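Local coordinates for protein anthranilate synthase component I (Streptococcus pneumoniae serotype 4, PDB 5KCK) that is, by its name, a synthase subunit with an alpha+beta fold built on large antiparallel sheets, at residues 263-274 with 339-348. Numbering follows the deposited sequence.
Sequences VKNGIVTTNPIA and HLTSVVKGRL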
loop_
_atom_site.group_PDB
_atom_site.type_symbol
_atom_site.label_atom_id
_atom_site.label_comp_id
_atom_site.label_asym_id
_atom_site.label_seq_id
_atom_site.Cartn_x
_atom_site.Cartn_y
_atom_site.Cartn_z
ATOM N N VAL A 263 -23.331 -0.470 -9.380
ATOM C CA VAL A 263 -24.162 -1.655 -9.500
ATOM C C VAL A 263 -23.237 -2.853 -9.525
ATOM O O VAL A 263 -22.301 -2.897 -10.331
ATOM C CB VAL A 263 -25.034 -1.625 -10.763
ATOM C CG1 VAL A 263 -25.952 -2.845 -10.789
ATOM C CG2 VAL A 263 -25.797 -0.329 -10.837
ATOM N N LYS A 264 -23.501 -3.821 -8.649
ATOM C CA LYS A 264 -22.624 -4.977 -8.493
ATOM C C LYS A 264 -23.492 -6.188 -8.180
ATOM O O LYS A 264 -24.148 -6.227 -7.133
ATOM C CB LYS A 264 -21.597 -4.726 -7.394
ATOM C CG LYS A 264 -20.901 -5.976 -6.888
ATOM C CD LYS A 264 -19.631 -6.266 -7.655
ATOM C CE LYS A 264 -18.808 -7.329 -6.939
ATOM N NZ LYS A 264 -18.593 -6.990 -5.497
ATOM N N ASN A 265 -23.508 -7.152 -9.101
ATOM C CA ASN A 265 -24.307 -8.376 -8.987
ATOM C C ASN A 265 -25.753 -8.072 -8.595
ATOM O O ASN A 265 -26.301 -8.651 -7.658
ATOM C CB ASN A 265 -23.671 -9.352 -7.999
ATOM C CG ASN A 265 -22.312 -9.860 -8.475
ATOM O OD1 ASN A 265 -22.045 -9.932 -9.678
ATOM N ND2 ASN A 265 -21.448 -10.209 -7.530
ATOM N N GLY A 266 -26.372 -7.147 -9.326
ATOM C CA GLY A 266 -27.757 -6.801 -9.106
ATOM C C GLY A 266 -28.029 -5.916 -7.907
ATOM O O GLY A 266 -29.195 -5.574 -7.666
ATOM N N ILE A 267 -27.002 -5.546 -7.142
ATOM C CA ILE A 267 -27.138 -4.655 -5.995
ATOM C C ILE A 267 -26.742 -3.240 -6.418
ATOM O O ILE A 267 -25.656 -3.031 -6.981
ATOM C CB ILE A 267 -26.270 -5.140 -4.819
ATOM C CG1 ILE A 267 -26.503 -6.633 -4.550
ATOM C CG2 ILE A 267 -26.511 -4.294 -3.568
ATOM C CD1 ILE A 267 -27.958 -7.003 -4.285
ATOM N N VAL A 268 -27.617 -2.273 -6.151
ATOM C CA VAL A 268 -27.336 -0.850 -6.358
ATOM C C VAL A 268 -26.885 -0.242 -5.036
ATOM O O VAL A 268 -27.529 -0.443 -3.998
ATOM C CB VAL A 268 -28.571 -0.114 -6.902
ATOM C CG1 VAL A 268 -28.221 1.316 -7.283
ATOM C CG2 VAL A 268 -29.130 -0.858 -8.084
ATOM N N THR A 269 -25.788 0.510 -5.069
ATOM C CA THR A 269 -25.215 1.108 -3.868
ATOM C C THR A 269 -24.972 2.595 -4.086
ATOM O O THR A 269 -24.458 2.995 -5.131
ATOM C CB THR A 269 -23.886 0.431 -3.486
ATOM O OG1 THR A 269 -24.104 -0.964 -3.243
ATOM C CG2 THR A 269 -23.268 1.081 -2.243
ATOM N N THR A 270 -25.337 3.414 -3.098
ATOM C CA THR A 270 -24.878 4.792 -3.032
ATOM C C THR A 270 -24.135 5.002 -1.723
ATOM O O THR A 270 -24.304 4.254 -0.756
ATOM C CB THR A 270 -26.020 5.821 -3.135
ATOM O OG1 THR A 270 -26.932 5.650 -2.043
ATOM C CG2 THR A 270 -26.766 5.694 -4.455
ATOM N N ASN A 271 -23.315 6.043 -1.697
ATOM C CA ASN A 271 -22.440 6.326 -0.565
ATOM C C ASN A 271 -22.549 7.815 -0.250
ATOM O O ASN A 271 -21.659 8.606 -0.594
ATOM C CB ASN A 271 -21.009 5.884 -0.877
ATOM C CG ASN A 271 -20.043 6.204 0.237
ATOM O OD1 ASN A 271 -18.990 6.796 0.001
ATOM N ND2 ASN A 271 -20.396 5.825 1.465
ATOM N N PRO A 272 -23.642 8.235 0.382
ATOM C CA PRO A 272 -23.805 9.658 0.704
ATOM C C PRO A 272 -22.636 10.214 1.493
ATOM O O PRO A 272 -22.264 9.680 2.545
ATOM C CB PRO A 272 -25.100 9.684 1.523
ATOM C CG PRO A 272 -25.852 8.513 1.054
ATOM C CD PRO A 272 -24.836 7.452 0.746
ATOM N N ILE A 273 -22.027 11.271 0.959
ATOM C CA ILE A 273 -20.938 11.984 1.613
ATOM C C ILE A 273 -21.376 13.432 1.753
ATOM O O ILE A 273 -21.583 14.120 0.745
ATOM C CB ILE A 273 -19.622 11.886 0.821
ATOM C CG1 ILE A 273 -19.187 10.425 0.649
ATOM C CG2 ILE A 273 -18.532 12.689 1.510
ATOM C CD1 ILE A 273 -18.697 9.771 1.925
ATOM N N ALA A 274 -21.530 13.882 2.997
ATOM C CA ALA A 274 -21.939 15.248 3.325
ATOM C C ALA A 274 -21.958 15.436 4.838
ATOM O O ALA A 274 -22.043 16.562 5.330
ATOM C CB ALA A 274 -23.310 15.565 2.737
ATOM N N HIS A 339 -16.143 14.681 6.696
ATOM C CA HIS A 339 -17.489 14.398 6.208
ATOM C C HIS A 339 -18.141 13.274 7.006
ATOM O O HIS A 339 -17.468 12.416 7.585
ATOM C CB HIS A 339 -17.485 14.006 4.723
ATOM C CG HIS A 339 -17.347 15.163 3.783
ATOM N ND1 HIS A 339 -16.226 15.363 3.007
ATOM C CD2 HIS A 339 -18.198 16.172 3.479
ATOM C CE1 HIS A 339 -16.389 16.447 2.271
ATOM N NE2 HIS A 339 -17.577 16.959 2.540
ATOM N N LEU A 340 -19.472 13.278 6.996
ATOM C CA LEU A 340 -20.268 12.172 7.515
ATOM C C LEU A 340 -20.622 11.222 6.377
ATOM O O LEU A 340 -21.011 11.663 5.292
ATOM C CB LEU A 340 -21.539 12.698 8.180
ATOM C CG LEU A 340 -21.289 13.605 9.387
ATOM C CD1 LEU A 340 -22.505 14.476 9.678
ATOM C CD2 LEU A 340 -20.919 12.762 10.599
ATOM N N THR A 341 -20.487 9.915 6.627
ATOM C CA THR A 341 -20.597 8.919 5.568
ATOM C C THR A 341 -21.654 7.863 5.882
ATOM O O THR A 341 -21.856 7.471 7.038
ATOM C CB THR A 341 -19.246 8.231 5.311
ATOM O OG1 THR A 341 -19.330 7.450 4.116
ATOM C CG2 THR A 341 -18.877 7.313 6.457
ATOM N N SER A 342 -22.313 7.388 4.824
ATOM C CA SER A 342 -23.322 6.344 4.935
ATOM C C SER A 342 -23.309 5.478 3.681
ATOM O O SER A 342 -22.777 5.866 2.635
ATOM C CB SER A 342 -24.726 6.927 5.142
ATOM O OG SER A 342 -24.816 7.682 6.334
ATOM N N VAL A 343 -23.936 4.307 3.791
ATOM C CA VAL A 343 -24.072 3.364 2.684
ATOM C C VAL A 343 -25.542 2.970 2.554
ATOM O O VAL A 343 -26.177 2.570 3.538
ATOM C CB VAL A 343 -23.184 2.117 2.889
ATOM C CG1 VAL A 343 -23.366 1.118 1.754
ATOM C CG2 VAL A 343 -21.710 2.525 3.007
ATOM N N VAL A 344 -26.081 3.100 1.344
ATOM C CA VAL A 344 -27.443 2.689 1.022
ATOM C C VAL A 344 -27.372 1.658 -0.095
ATOM O O VAL A 344 -26.646 1.855 -1.078
ATOM C CB VAL A 344 -28.317 3.883 0.597
ATOM C CG1 VAL A 344 -29.793 3.453 0.506
ATOM C CG2 VAL A 344 -28.135 5.051 1.557
ATOM N N LYS A 345 -28.122 0.565 0.056
ATOM C CA LYS A 345 -28.116 -0.527 -0.908
ATOM C C LYS A 345 -29.538 -1.002 -1.167
ATOM O O LYS A 345 -30.400 -0.948 -0.281
ATOM C CB LYS A 345 -27.277 -1.721 -0.422
ATOM C CG LYS A 345 -25.784 -1.461 -0.360
ATOM C CD LYS A 345 -25.051 -2.608 0.332
ATOM C CE LYS A 345 -23.544 -2.445 0.218
ATOM N NZ LYS A 345 -23.121 -2.375 -1.229
ATOM N N GLY A 346 -29.764 -1.498 -2.383
ATOM C CA GLY A 346 -31.013 -2.162 -2.712
ATOM C C GLY A 346 -30.825 -3.176 -3.822
ATOM O O GLY A 346 -29.818 -3.167 -4.536
ATOM N N ARG A 347 -31.826 -4.043 -3.977
ATOM C CA ARG A 347 -31.810 -5.082 -5.004
ATOM C C ARG A 347 -32.534 -4.580 -6.255
ATOM O O ARG A 347 -33.757 -4.430 -6.258
ATOM C CB ARG A 347 -32.445 -6.362 -4.472
ATOM C CG ARG A 347 -32.332 -7.550 -5.412
ATOM C CD ARG A 347 -32.901 -8.811 -4.768
ATOM N NE ARG A 347 -32.306 -9.054 -3.452
ATOM C CZ ARG A 347 -31.124 -9.639 -3.259
ATOM N NH1 ARG A 347 -30.402 -10.042 -4.297
ATOM N NH2 ARG A 347 -30.658 -9.814 -2.026
ATOM N N LEU A 348 -31.773 -4.336 -7.314
ATOM C CA LEU A 348 -32.324 -3.841 -8.573
ATOM C C LEU A 348 -33.443 -4.745 -9.091
ATOM O O LEU A 348 -33.335 -5.972 -9.054
ATOM C CB LEU A 348 -31.192 -3.755 -9.597
ATOM C CG LEU A 348 -31.386 -3.009 -10.907
ATOM C CD1 LEU A 348 -31.657 -1.537 -10.639
ATOM C CD2 LEU A 348 -30.148 -3.191 -11.771
HETATM O O HOH W 1 -27.938 -10.740 -5.719
HETATM O O HOH W 2 -31.220 -7.266 -8.646
#
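Val268 and Gly346 exchange two backbone hydrogen bonds, as do Thr270 and Val344, and these pairs fix an antiparallel register that shows how one sheet can have a packed and an open face. On the packed face Val268 CG2 rests 3.7 Å from Leu348 CD1, while Val344 CG2 meets the ring of Pro272. Thr270 sets OG1 between its backbone N and carbonyl carbon (chi1 61°), lying against Val344 CB at 3.5 Å; this buried hydroxyl finds no polar partner.

The other face is looser and more polar. Lys345 runs alongside Thr269 and bends at its end (chi4 -58°), bringing NZ to 2.6 Å from Thr269 OG1 in a hydrogen bond. Ile267 CD1 lies over one face of the Arg347 guanidinium, whose edge meets a water, though weakly. Beyond Thr270 the strand ends, yet Ser342 N still bonds Pro272 O and Ala274 N bonds Leu340 O; Asn271 ND2 reaches Thr341 OG1 at 3.3 Å and, weakly, Ser342 O. Ile273 CG2 sits over the His339 ring, 3.9 Å from its centroid, in a CH-pi contact.

Helix 297-316 covers Thr270, Ser342 and Val344, with His303 bonding Ser342 OG; helix 354-361 covers Val268, and strands 259-264 and 324-333 flank the pair.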